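Long-range contacts in tryptophane-5-halogenase (Microbispora sp. ATCC PTA-5024, PDB 5UAO), which catalyses the FAD-dependent chlorination of tryptophan at carbon 5 during biosynthesis of the lanthipeptide NAI-107: residues F120-G125 against E141-A146; A251-T256 against E422-G427; T277-G282 against R315-V320; H333-R338 against A385-L390; R433-G438 against V474-L479. All blocks are in the same frame, centred on the assembly; numbering follows the deposited sequence.

The five contacts tie together distant pieces of the tryptophan halogenase fold and never touch one another. Contact 1 closes first along the chain; contacts 3 and 4 follow in series within the excursion that contact 2 closes, and contact 5 comes last. Contact 3 packs the end of helix 306-316 against strand 274-279 of the seven-stranded sheet, and contact 4 lays helix 383-406 on the end strand of the eight-stranded sheet; their centres stand 37 Å apart. Contact 2 uses the loop just before helix 429-437 and contact 5 the C-terminal end of that helix, with centres 22 Å apart. Loops and helices thus join both sheets, and contacts 4 and 5 lie where subunits meet.

Contact 1: F120-G125 against E141-A146; sequences FDWGTG and EATLQA
D121 grips the start of helix 144-151 with both carboxylate oxygens. OD1 accepts a hydrogen bond from the T143 hydroxyl on its syn lone pair, with 2.6 Å between D121 OD1 and T143 OG1. The other oxygen, D121 OD2, accepts from Q145 N at 2.8 Å, the amide arriving from above the carboxylate plane, 36° out of it. A chi1 of 69° places the D121 carboxylate between its own backbone N and carbonyl carbon, turned toward the helix start. Beside it, L144 N donates to G125 O at 2.9 Å, and T143 CA adds a CA-H...O contact to the same carbonyl. The Q145 side chain runs back past D121 in the opposite direction, its amide plane 30° from the carboxylate. Q145 OE1 takes a weak bond from F120 N at 2.9 Å, while NE2 is held by P171 O.

One shell out, T143 is the N-cap of the helix: the same T143 OG1 that donates to D121 accepts from A146 N at 3.1 Å. The 120-125 loop keeps its own curl through G125 N bonded to D121 O, and over one face of the W122 indole lies T143 CG2, although that ring is poorly ordered. Strand 116-119 and helix 485-501 pack around the outside.

The first-turn amides of L144, Q145 and A146 thus all find acceptors, two of them supplied by the loop that follows strand 116-119. A carboxylate set at the N-terminal end of a helix would probably be stabilised in its charged form by those amides and the T143 hydroxyl.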
# COMPACT_ATOMS: atom_id res chain seq x y z
N PHE A 120 -10.20 -17.70 8.22
CA PHE A 120 -8.93 -16.96 8.21
C PHE A 120 -7.89 -17.49 7.18
O PHE A 120 -6.85 -16.86 7.00
CB PHE A 120 -8.26 -17.06 9.57
CG PHE A 120 -8.86 -16.20 10.65
CD1 PHE A 120 -8.91 -14.79 10.51
CD2 PHE A 120 -9.29 -16.76 11.85
CE1 PHE A 120 -9.48 -13.99 11.52
CE2 PHE A 120 -9.78 -15.98 12.89
CZ PHE A 120 -9.90 -14.60 12.73
N ASP A 121 -8.13 -18.66 6.57
CA ASP A 121 -7.06 -19.44 5.89
C ASP A 121 -6.96 -19.37 4.36
O ASP A 121 -6.35 -20.26 3.70
CB ASP A 121 -7.21 -20.89 6.21
CG ASP A 121 -8.45 -21.50 5.58
OD1 ASP A 121 -9.40 -20.76 5.25
OD2 ASP A 121 -8.45 -22.74 5.45
N TRP A 122 -7.57 -18.37 3.79
CA TRP A 122 -7.21 -18.02 2.43
C TRP A 122 -5.73 -18.16 2.14
O TRP A 122 -4.91 -17.67 2.92
CB TRP A 122 -7.55 -16.59 2.26
CG TRP A 122 -8.69 -16.49 1.55
CD1 TRP A 122 -9.96 -16.54 2.01
CD2 TRP A 122 -8.74 -16.37 0.14
NE1 TRP A 122 -10.83 -16.40 0.95
CE2 TRP A 122 -10.10 -16.28 -0.21
CE3 TRP A 122 -7.76 -16.28 -0.86
CZ2 TRP A 122 -10.52 -16.13 -1.54
CZ3 TRP A 122 -8.16 -16.11 -2.16
CH2 TRP A 122 -9.54 -16.04 -2.50
N GLY A 123 -5.37 -18.81 1.04
CA GLY A 123 -3.96 -19.11 0.85
C GLY A 123 -3.67 -20.58 1.06
O GLY A 123 -4.06 -21.42 0.20
N THR A 124 -3.03 -20.94 2.19
CA THR A 124 -2.70 -22.38 2.42
C THR A 124 -3.92 -23.31 2.43
O THR A 124 -3.84 -24.46 1.96
CB THR A 124 -1.85 -22.63 3.70
OG1 THR A 124 -0.72 -21.75 3.71
CG2 THR A 124 -1.37 -24.10 3.78
N GLY A 125 -5.04 -22.80 2.96
CA GLY A 125 -6.30 -23.56 2.97
C GLY A 125 -7.20 -23.41 1.75
O GLY A 125 -8.29 -24.00 1.70
N GLU A 141 -17.44 -23.92 0.81
CA GLU A 141 -16.37 -24.83 0.45
C GLU A 141 -15.22 -24.11 -0.22
O GLU A 141 -14.41 -24.75 -0.94
CB GLU A 141 -16.94 -25.98 -0.45
CG GLU A 141 -17.88 -26.88 0.38
CD GLU A 141 -18.12 -28.27 -0.24
OE1 GLU A 141 -17.65 -28.54 -1.38
OE2 GLU A 141 -18.78 -29.08 0.42
N ALA A 142 -15.07 -22.81 0.10
CA ALA A 142 -14.04 -22.05 -0.50
C ALA A 142 -12.65 -22.35 0.07
O ALA A 142 -11.66 -22.09 -0.62
CB ALA A 142 -14.29 -20.57 -0.38
N THR A 143 -12.59 -22.87 1.27
CA THR A 143 -11.33 -23.20 1.91
C THR A 143 -11.55 -24.40 2.86
O THR A 143 -12.68 -24.78 3.16
CB THR A 143 -10.73 -22.01 2.73
OG1 THR A 143 -11.39 -21.88 3.99
CG2 THR A 143 -10.77 -20.64 1.99
N LEU A 144 -10.44 -24.97 3.34
CA LEU A 144 -10.46 -26.05 4.32
C LEU A 144 -11.06 -25.57 5.65
O LEU A 144 -11.86 -26.26 6.19
CB LEU A 144 -9.04 -26.60 4.54
CG LEU A 144 -8.78 -27.76 5.56
CD1 LEU A 144 -9.64 -28.96 5.26
CD2 LEU A 144 -7.31 -28.19 5.63
N GLN A 145 -10.69 -24.36 6.13
CA GLN A 145 -11.24 -23.89 7.38
C GLN A 145 -12.73 -23.65 7.26
O GLN A 145 -13.49 -23.82 8.23
CB GLN A 145 -10.56 -22.61 7.85
CG GLN A 145 -9.35 -22.80 8.71
CD GLN A 145 -8.81 -21.47 9.24
OE1 GLN A 145 -9.09 -20.39 8.68
NE2 GLN A 145 -7.98 -21.56 10.28
N ALA A 146 -13.18 -23.28 6.06
CA ALA A 146 -14.63 -23.11 5.87
C ALA A 146 -15.33 -24.42 6.08
O ALA A 146 -16.41 -24.44 6.68
CB ALA A 146 -14.98 -22.54 4.51

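Contact 2: A251-T256 against E422-G427; sequences ASSLFT and ETDISG
The two segments come closest at S253 and D424, their CA atoms 4.6 Å apart, and neither segment is a regular helix or strand. One backbone bond joins them: D424 N to S252 O at 3.0 Å, nearly straight at 164°, with the donor lying above the carbonyl plane. Two waters extend the seam. Water 1 donates to both S252 O and E422 O; water 2 does the same for S253 O and T423 OG1, whose hydroxyl also bonds A419 O in the preceding helix.

The two serines work on D424 in different ways. S252 OG donates a hydrogen bond to D424 OD2 at 2.7 Å, meeting it on the anti side, whereas S253 OG donates to the backbone D424 O at 2.6 Å. With CG anti to the backbone N (chi1 -179°), the carboxylate of D424 reaches S252 with one oxygen and its own chain with the other. That second oxygen, D424 OD1, accepts from S426 N at 2.9 Å, which makes an Asx turn, and from S426 OG as well. This turn lies in the short connection between helices 414-422 and 429-437, and the serines pin it to the loop between strands 247-249 and 258-264.

Arginine R398, on helix 383-406, bonds S253 OG through NE and makes a long, weak ion pair with D424 OD2. The F255 ring presents its edge to the carbonyl carbon of E422, while water 2 sits over the centre of one face, 3.0 Å above the plane. T423 CG2 lies 3.5 Å from S253 O.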
# COMPACT_ATOMS: atom_id res chain seq x y z
N ALA A 251 -20.91 7.48 12.09
CA ALA A 251 -22.31 7.21 12.27
C ALA A 251 -23.11 7.16 10.99
O ALA A 251 -24.14 6.56 10.97
CB ALA A 251 -22.92 8.24 13.19
N SER A 252 -22.68 7.84 9.95
CA SER A 252 -23.36 7.68 8.66
C SER A 252 -23.28 6.22 8.18
O SER A 252 -24.10 5.77 7.38
CB SER A 252 -22.76 8.62 7.65
OG SER A 252 -21.45 8.31 7.22
N SER A 253 -22.28 5.47 8.63
CA SER A 253 -22.16 4.06 8.18
C SER A 253 -22.51 3.05 9.25
O SER A 253 -22.96 1.95 8.94
CB SER A 253 -20.75 3.78 7.80
OG SER A 253 -20.36 4.50 6.64
N LEU A 254 -22.24 3.38 10.50
CA LEU A 254 -22.29 2.42 11.58
C LEU A 254 -23.23 3.06 12.63
O LEU A 254 -22.89 4.04 13.27
CB LEU A 254 -20.86 2.13 12.06
CG LEU A 254 -19.91 1.58 10.96
CD1 LEU A 254 -18.50 1.36 11.49
CD2 LEU A 254 -20.41 0.20 10.54
N PHE A 255 -24.45 2.54 12.69
CA PHE A 255 -25.56 3.14 13.44
C PHE A 255 -25.77 2.54 14.85
O PHE A 255 -26.63 3.02 15.59
CB PHE A 255 -26.90 2.78 12.77
CG PHE A 255 -27.06 3.15 11.36
CD1 PHE A 255 -26.34 4.18 10.77
CD2 PHE A 255 -28.05 2.52 10.63
CE1 PHE A 255 -26.59 4.56 9.45
CE2 PHE A 255 -28.31 2.89 9.30
CZ PHE A 255 -27.57 3.90 8.71
N THR A 256 -25.17 1.39 15.17
CA THR A 256 -25.40 0.80 16.49
C THR A 256 -24.62 1.53 17.59
O THR A 256 -23.58 2.07 17.30
CB THR A 256 -25.01 -0.68 16.50
OG1 THR A 256 -23.66 -0.82 16.09
CG2 THR A 256 -25.90 -1.45 15.54
N GLU A 422 -29.94 3.35 3.65
CA GLU A 422 -29.18 4.57 4.01
C GLU A 422 -27.70 4.43 4.50
O GLU A 422 -27.02 5.44 4.72
CB GLU A 422 -29.99 5.36 5.02
CG GLU A 422 -31.48 5.63 4.70
CD GLU A 422 -31.73 6.50 3.45
OE1 GLU A 422 -30.76 7.11 2.94
OE2 GLU A 422 -32.90 6.58 2.95
N THR A 423 -27.20 3.21 4.70
CA THR A 423 -25.82 3.01 5.11
C THR A 423 -24.87 3.66 4.11
O THR A 423 -24.86 3.31 2.91
CB THR A 423 -25.52 1.49 5.27
OG1 THR A 423 -26.43 0.95 6.24
CG2 THR A 423 -24.01 1.25 5.66
N ASP A 424 -24.04 4.57 4.61
CA ASP A 424 -23.05 5.25 3.78
C ASP A 424 -21.95 4.24 3.46
O ASP A 424 -21.29 3.73 4.37
CB ASP A 424 -22.47 6.42 4.60
CG ASP A 424 -21.44 7.24 3.87
OD1 ASP A 424 -21.04 6.95 2.73
OD2 ASP A 424 -21.01 8.23 4.54
N ILE A 425 -21.77 3.95 2.16
CA ILE A 425 -20.74 3.10 1.65
C ILE A 425 -19.82 3.87 0.67
O ILE A 425 -19.06 3.27 -0.03
CB ILE A 425 -21.36 1.86 0.91
CG1 ILE A 425 -22.36 2.30 -0.19
CG2 ILE A 425 -22.11 0.98 1.90
CD1 ILE A 425 -22.62 1.22 -1.24
N SER A 426 -19.82 5.20 0.75
CA SER A 426 -19.14 6.03 -0.21
C SER A 426 -17.72 5.66 -0.39
O SER A 426 -17.23 5.64 -1.50
CB SER A 426 -19.29 7.54 0.10
OG SER A 426 -18.98 7.91 1.41
N GLY A 427 -17.03 5.33 0.69
CA GLY A 427 -15.59 5.17 0.59
C GLY A 427 -15.15 3.85 -0.05
O GLY A 427 -13.95 3.64 -0.37
O HOH W 1 -26.28 7.40 6.47
O HOH W 2 -25.71 1.17 8.95

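Contact 3: T277-G282 against R315-V320; sequences TTMNAG and RRFPGV
The F317 ring meets the strand edge-on: T277 OG1 lies near the ring plane, 4.0 Å from F317 CZ. One face of that ring carries R316 CG, 3.5 Å above the plane and offset toward the rim. Farther along the same arginine, the guanidinium has F317 CZ above one of its faces, so the R316 and F317 side chains lie against each other as both face the strand. The methyl of T277 approaches the guanidinium obliquely, with 3.8 Å between T277 CG2 and R316 NH2.

M279 joins through its sulfur, on the same side of the F317 ring as R316 CG. Bends at chi2 and chi3 (-69° and -85°) curl its chain so that M279 SD comes 4.0 Å from R316 CG, while CE approaches R316 CB. M279 SD also stands 4.2 Å from F317 CE2, oblique to the ring. R316 is bent at chi2 as well, and the turn carries its charged end toward T277 rather than straight out from the helix.

Contact between the two segments is by apolar and van der Waals touches; the polar ends look elsewhere. E108 serves both: OE2 forms a salt bridge with R316 NH2, and OE1 is hydrogen-bonded to T277 OG1, so one carboxylate bridges the two sides of the contact.

F317 is where the chain leaves helix 306-316 and enters a type II beta turn closed by V320 N on F317 O. Beneath it lie L295 of strand 293-299 and C284 of strand 282-288, so the helix end rests on the seven-stranded sheet, over strands 274-279, 282-288 and 293-299.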
# COMPACT_ATOMS: atom_id res chain seq x y z
N THR A 277 -25.04 -13.15 14.37
CA THR A 277 -26.43 -13.49 14.05
C THR A 277 -27.24 -12.21 13.85
O THR A 277 -27.29 -11.37 14.76
CB THR A 277 -27.01 -14.30 15.25
OG1 THR A 277 -26.28 -15.54 15.41
CG2 THR A 277 -28.41 -14.66 15.09
N THR A 278 -27.96 -12.12 12.75
CA THR A 278 -28.77 -10.93 12.47
C THR A 278 -29.96 -10.93 13.46
O THR A 278 -30.54 -11.98 13.71
CB THR A 278 -29.28 -10.97 11.06
OG1 THR A 278 -28.20 -10.97 10.12
CG2 THR A 278 -30.12 -9.70 10.71
N MET A 279 -30.28 -9.74 14.01
CA MET A 279 -31.29 -9.54 15.00
C MET A 279 -32.18 -8.39 14.46
O MET A 279 -31.91 -7.84 13.39
CB MET A 279 -30.67 -9.12 16.35
CG MET A 279 -29.69 -10.14 16.99
SD MET A 279 -30.59 -11.60 17.55
CE MET A 279 -31.11 -11.03 19.15
N ASN A 280 -33.26 -8.11 15.15
CA ASN A 280 -34.25 -7.16 14.58
C ASN A 280 -33.73 -5.74 14.45
O ASN A 280 -34.12 -5.00 13.54
CB ASN A 280 -35.54 -7.18 15.42
CG ASN A 280 -36.32 -8.51 15.29
OD1 ASN A 280 -36.20 -9.20 14.32
ND2 ASN A 280 -37.15 -8.82 16.30
N ALA A 281 -32.88 -5.35 15.38
CA ALA A 281 -32.33 -3.98 15.42
C ALA A 281 -30.81 -3.98 15.55
O ALA A 281 -30.23 -3.06 16.18
CB ALA A 281 -32.95 -3.28 16.59
N GLY A 282 -30.12 -4.94 14.90
CA GLY A 282 -28.67 -5.08 15.02
C GLY A 282 -28.28 -6.54 14.88
O GLY A 282 -28.83 -7.23 14.01
N ARG A 315 -35.58 -14.35 23.60
CA ARG A 315 -36.33 -15.14 22.66
C ARG A 315 -35.45 -15.93 21.72
O ARG A 315 -35.75 -17.10 21.42
CB ARG A 315 -37.34 -14.30 21.85
CG ARG A 315 -38.54 -13.84 22.71
CD ARG A 315 -39.67 -13.19 21.86
NE ARG A 315 -39.22 -12.00 21.10
CZ ARG A 315 -39.14 -10.76 21.62
NH1 ARG A 315 -39.48 -10.54 22.86
NH2 ARG A 315 -38.74 -9.73 20.88
N ARG A 316 -34.41 -15.27 21.18
CA ARG A 316 -33.62 -15.87 20.14
C ARG A 316 -32.65 -16.95 20.73
O ARG A 316 -32.29 -17.90 20.04
CB ARG A 316 -32.84 -14.78 19.37
CG ARG A 316 -31.97 -15.32 18.27
CD ARG A 316 -32.77 -15.93 17.11
NE ARG A 316 -31.87 -16.47 16.09
CZ ARG A 316 -31.08 -17.55 16.25
NH1 ARG A 316 -31.04 -18.25 17.39
NH2 ARG A 316 -30.31 -17.97 15.24
N PHE A 317 -32.23 -16.75 21.97
CA PHE A 317 -31.20 -17.56 22.65
C PHE A 317 -31.73 -17.94 24.05
O PHE A 317 -31.20 -17.50 25.08
CB PHE A 317 -29.90 -16.81 22.78
CG PHE A 317 -29.29 -16.41 21.47
CD1 PHE A 317 -28.60 -17.32 20.69
CD2 PHE A 317 -29.45 -15.11 20.98
CE1 PHE A 317 -28.02 -16.97 19.45
CE2 PHE A 317 -28.83 -14.74 19.75
CZ PHE A 317 -28.13 -15.67 19.00
N PRO A 318 -32.73 -18.80 24.09
CA PRO A 318 -33.41 -19.10 25.36
C PRO A 318 -32.47 -19.64 26.38
O PRO A 318 -31.63 -20.49 26.07
CB PRO A 318 -34.43 -20.17 24.96
CG PRO A 318 -34.71 -19.90 23.53
CD PRO A 318 -33.33 -19.58 22.97
N GLY A 319 -32.55 -19.09 27.56
CA GLY A 319 -31.66 -19.44 28.67
C GLY A 319 -30.57 -18.45 28.92
O GLY A 319 -29.82 -18.60 29.86
N VAL A 320 -30.43 -17.45 28.03
CA VAL A 320 -29.26 -16.55 28.09
C VAL A 320 -29.44 -15.70 29.35
O VAL A 320 -30.54 -15.33 29.67
CB VAL A 320 -29.15 -15.68 26.82
CG1 VAL A 320 -30.32 -14.70 26.69
CG2 VAL A 320 -27.82 -14.93 26.77

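Contact 4: H333-R338 against A385-L390; sequences HREAWR and AANQAL
N387 lays its amide alongside the backbone of A336 and W337 and bonds to it with both ends. N387 OD1 accepts twice: from W337 N at 2.8 Å, in the carbonyl plane on a lone pair, and from A336 N at 2.9 Å, well above that plane. N387 ND2 donates to W337 O at 3.0 Å and 166°, the acceptor lying close to the amide plane. A chi1 of -66° sets CG anti to the carbonyl carbon and sends the amide off the helix toward the strand. Three bonds to neighbouring peptide groups leave the flat group little freedom to turn or flip.

Replacing N387 with an alanine would probably leave the N-H groups of A336 and W337 and the carbonyl of W337 without these partners, and open a gap between the helix and the 335-337 backbone.

Water extends the polar seam: one molecule donates to R334 O and N387 O, and another accepts from N387 ND2 while donating to E335 OE2. The other carboxylate oxygen of E335 forms a salt bridge with R338 NH1. Flanking the amide are two apolar touches, A336 CB to L390 CD1 at 3.8 Å and W337 CE3 to A386 CB at 3.7 Å, the methyl coming obliquely to the indole. W337 NE1 is bonded to G339 O.

Strand 337-338 is the last strand of the eight-stranded sheet within this chain, next to 341-343. Helix 383-406 packs against it, with helix 358-372 touching W337, A386 and L390, and A385, Q388 and A389 pack on the second subunit.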
# COMPACT_ATOMS: atom_id res chain seq x y z
N HIS A 333 -10.70 9.68 16.50
CA HIS A 333 -10.20 11.03 16.61
C HIS A 333 -9.32 11.39 15.42
O HIS A 333 -8.89 10.52 14.67
CB HIS A 333 -9.49 11.21 17.90
CG HIS A 333 -10.40 11.16 19.07
ND1 HIS A 333 -10.85 9.97 19.61
CD2 HIS A 333 -10.99 12.14 19.77
CE1 HIS A 333 -11.65 10.22 20.62
NE2 HIS A 333 -11.76 11.54 20.74
N ARG A 334 -9.14 12.69 15.20
CA ARG A 334 -8.40 13.20 14.06
C ARG A 334 -6.99 12.70 14.13
O ARG A 334 -6.41 12.33 13.12
CB ARG A 334 -8.42 14.73 14.03
CG ARG A 334 -8.11 15.42 12.71
CD ARG A 334 -8.24 16.93 12.85
NE ARG A 334 -7.51 17.44 14.06
CZ ARG A 334 -7.70 18.65 14.62
NH1 ARG A 334 -8.56 19.53 14.10
NH2 ARG A 334 -6.99 19.03 15.69
N GLU A 335 -6.44 12.64 15.35
CA GLU A 335 -5.07 12.23 15.52
C GLU A 335 -5.00 11.32 16.72
O GLU A 335 -5.81 11.45 17.67
CB GLU A 335 -4.22 13.49 15.80
CG GLU A 335 -4.42 14.67 14.84
CD GLU A 335 -3.42 15.78 15.09
OE1 GLU A 335 -3.62 16.50 16.07
OE2 GLU A 335 -2.40 15.87 14.34
N ALA A 336 -4.03 10.44 16.72
CA ALA A 336 -3.74 9.60 17.86
C ALA A 336 -2.59 10.08 18.73
O ALA A 336 -2.48 9.72 19.93
CB ALA A 336 -3.45 8.16 17.39
N TRP A 337 -1.65 10.80 18.10
CA TRP A 337 -0.44 11.22 18.77
C TRP A 337 -0.30 12.72 18.59
O TRP A 337 -0.31 13.24 17.46
CB TRP A 337 0.75 10.53 18.16
CG TRP A 337 2.08 10.71 18.79
CD1 TRP A 337 2.51 11.73 19.62
CD2 TRP A 337 3.20 9.86 18.60
NE1 TRP A 337 3.77 11.52 20.01
CE2 TRP A 337 4.26 10.40 19.39
CE3 TRP A 337 3.42 8.66 17.87
CZ2 TRP A 337 5.52 9.80 19.47
CZ3 TRP A 337 4.70 8.02 17.93
CH2 TRP A 337 5.74 8.60 18.75
N ARG A 338 -0.13 13.40 19.72
CA ARG A 338 0.21 14.79 19.71
C ARG A 338 1.16 15.15 20.86
O ARG A 338 0.88 14.94 22.04
CB ARG A 338 -1.03 15.62 19.81
CG ARG A 338 -0.76 17.09 19.54
CD ARG A 338 -2.05 17.77 19.20
NE ARG A 338 -1.83 19.12 18.75
CZ ARG A 338 -2.18 19.58 17.56
NH1 ARG A 338 -2.82 18.80 16.69
NH2 ARG A 338 -1.91 20.84 17.26
N ALA A 385 3.28 10.82 10.87
CA ALA A 385 3.31 9.52 10.19
C ALA A 385 2.41 8.53 10.91
O ALA A 385 1.68 7.75 10.25
CB ALA A 385 4.69 8.94 10.14
N ALA A 386 2.49 8.53 12.24
CA ALA A 386 1.68 7.65 13.07
C ALA A 386 0.24 7.98 12.86
O ALA A 386 -0.56 7.08 12.63
CB ALA A 386 2.05 7.79 14.55
N ASN A 387 -0.12 9.27 12.88
CA ASN A 387 -1.52 9.64 12.72
C ASN A 387 -2.16 9.27 11.39
O ASN A 387 -3.36 8.86 11.33
CB ASN A 387 -1.70 11.12 12.95
CG ASN A 387 -1.41 11.52 14.40
OD1 ASN A 387 -1.56 10.69 15.29
ND2 ASN A 387 -1.04 12.75 14.63
N GLN A 388 -1.41 9.50 10.31
CA GLN A 388 -1.87 9.11 8.99
C GLN A 388 -2.00 7.62 8.82
O GLN A 388 -2.91 7.16 8.18
CB GLN A 388 -0.89 9.66 7.91
CG GLN A 388 -1.01 11.16 7.76
CD GLN A 388 0.04 11.74 6.80
OE1 GLN A 388 0.96 11.05 6.35
NE2 GLN A 388 -0.06 13.04 6.56
N ALA A 389 -1.11 6.84 9.39
CA ALA A 389 -1.16 5.40 9.24
C ALA A 389 -2.38 4.86 9.98
O ALA A 389 -3.15 4.01 9.44
CB ALA A 389 0.10 4.73 9.78
N LEU A 390 -2.58 5.37 11.19
CA LEU A 390 -3.75 4.92 11.96
C LEU A 390 -5.09 5.36 11.36
O LEU A 390 -6.05 4.57 11.33
CB LEU A 390 -3.63 5.35 13.44
CG LEU A 390 -2.66 4.45 14.22
CD1 LEU A 390 -2.20 5.12 15.51
CD2 LEU A 390 -3.26 3.08 14.47
O HOH W 3 -5.21 9.77 13.22
O HOH W 4 -0.90 14.57 12.29

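Contact 5: R433-G438 against V474-L479; sequences RLFAAG and VPARLL
G438, F435 and R477 carry much of this contact. G438 is the first residue to leave helical geometry after helix 429-437, and with no side chain it lets segment 474-479 come close: G438 CA makes a CA-H...O contact of 3.2 Å with R477 O. L479 packs against the same glycine, its CD2 4.0 Å from G438 CA and its CG near the carbonyl carbon. Exchanging L479 for an alanine would probably strip this cover from the glycine and open a gap at the helix end.

R477 N donates to A436 O at 3.0 Å and 168°, so a carbonyl of the last helical turn is bonded by the loop between helices 461-471 and 485-501. Here the C-terminal end of a helix packs on an extended connecting segment of the tryptophan halogenase fold, and A439 continues the backbone pairing with R477 and L479. The R477 side chain is poorly ordered; as modelled, it forms a salt bridge with D379 of the second subunit.

F435, with CG anti to the backbone N (chi1 177°), sends its ring toward V474 and A476. V474 O lies at the ring's edge, in plane, and A476 CB comes obliquely to 3.6 Å from F435 CE2.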
# COMPACT_ATOMS: atom_id res chain seq x y z
N ARG A 433 -18.10 -1.19 -7.47
CA ARG A 433 -18.33 -1.09 -8.93
C ARG A 433 -17.42 -2.00 -9.67
O ARG A 433 -17.83 -2.59 -10.71
CB ARG A 433 -18.18 0.33 -9.45
CG ARG A 433 -19.21 1.28 -8.87
CD ARG A 433 -19.55 2.45 -9.79
NE ARG A 433 -20.12 3.58 -9.06
CZ ARG A 433 -19.43 4.50 -8.36
NH1 ARG A 433 -18.09 4.44 -8.24
NH2 ARG A 433 -20.08 5.49 -7.74
N LEU A 434 -16.19 -2.17 -9.17
CA LEU A 434 -15.26 -3.15 -9.74
C LEU A 434 -15.77 -4.59 -9.57
O LEU A 434 -15.82 -5.41 -10.53
CB LEU A 434 -13.92 -3.03 -9.08
CG LEU A 434 -12.98 -1.84 -9.37
CD1 LEU A 434 -11.60 -2.05 -8.72
CD2 LEU A 434 -12.80 -1.58 -10.86
N PHE A 435 -16.14 -4.90 -8.32
CA PHE A 435 -16.73 -6.19 -7.96
C PHE A 435 -17.88 -6.62 -8.88
O PHE A 435 -17.89 -7.74 -9.39
CB PHE A 435 -17.28 -6.13 -6.55
CG PHE A 435 -17.98 -7.39 -6.10
CD1 PHE A 435 -17.25 -8.43 -5.55
CD2 PHE A 435 -19.35 -7.52 -6.18
CE1 PHE A 435 -17.87 -9.55 -5.08
CE2 PHE A 435 -19.95 -8.66 -5.73
CZ PHE A 435 -19.20 -9.67 -5.20
N ALA A 436 -18.83 -5.73 -9.07
CA ALA A 436 -20.02 -5.99 -9.86
C ALA A 436 -19.70 -6.44 -11.28
O ALA A 436 -20.39 -7.33 -11.86
CB ALA A 436 -20.90 -4.76 -9.90
N ALA A 437 -18.67 -5.84 -11.84
CA ALA A 437 -18.32 -6.07 -13.23
C ALA A 437 -17.63 -7.41 -13.37
O ALA A 437 -17.48 -7.92 -14.48
CB ALA A 437 -17.40 -4.93 -13.73
N GLY A 438 -17.18 -7.99 -12.27
CA GLY A 438 -16.53 -9.31 -12.31
C GLY A 438 -16.03 -9.78 -10.98
O GLY A 438 -14.92 -9.41 -10.53
N VAL A 474 -24.80 -10.30 -3.25
CA VAL A 474 -24.76 -8.99 -3.93
C VAL A 474 -24.55 -9.26 -5.45
O VAL A 474 -23.61 -9.97 -5.82
CB VAL A 474 -23.60 -8.16 -3.35
CG1 VAL A 474 -23.26 -7.00 -4.24
CG2 VAL A 474 -23.96 -7.70 -1.93
N PRO A 475 -25.43 -8.72 -6.31
CA PRO A 475 -25.38 -9.10 -7.73
C PRO A 475 -24.05 -8.76 -8.37
O PRO A 475 -23.51 -7.67 -8.12
CB PRO A 475 -26.49 -8.25 -8.37
CG PRO A 475 -27.34 -7.78 -7.26
CD PRO A 475 -26.46 -7.71 -6.04
N ALA A 476 -23.51 -9.67 -9.17
CA ALA A 476 -22.30 -9.42 -9.91
C ALA A 476 -22.17 -10.43 -10.99
O ALA A 476 -22.84 -11.44 -10.92
CB ALA A 476 -21.09 -9.48 -9.00
N ARG A 477 -21.38 -10.12 -12.03
CA ARG A 477 -20.99 -11.08 -13.04
C ARG A 477 -19.95 -11.96 -12.42
O ARG A 477 -18.89 -11.48 -12.02
CB ARG A 477 -20.40 -10.43 -14.28
CG ARG A 477 -21.39 -9.59 -15.08
CD ARG A 477 -21.41 -10.03 -16.55
NE ARG A 477 -21.63 -8.92 -17.47
CZ ARG A 477 -20.68 -8.33 -18.21
NH1 ARG A 477 -19.41 -8.72 -18.16
NH2 ARG A 477 -21.02 -7.32 -19.02
N LEU A 478 -20.27 -13.25 -12.32
CA LEU A 478 -19.35 -14.21 -11.75
C LEU A 478 -18.32 -14.56 -12.79
O LEU A 478 -18.64 -14.88 -13.94
CB LEU A 478 -20.09 -15.48 -11.26
CG LEU A 478 -19.23 -16.41 -10.41
CD1 LEU A 478 -18.82 -15.73 -9.11
CD2 LEU A 478 -19.96 -17.72 -10.11
N LEU A 479 -17.06 -14.51 -12.40
CA LEU A 479 -16.03 -14.86 -13.31
C LEU A 479 -16.09 -16.37 -13.64
O LEU A 479 -16.37 -17.24 -12.78
CB LEU A 479 -14.64 -14.50 -12.79
CG LEU A 479 -14.28 -13.00 -12.53
CD1 LEU A 479 -12.98 -12.92 -11.73
CD2 LEU A 479 -14.18 -12.17 -13.81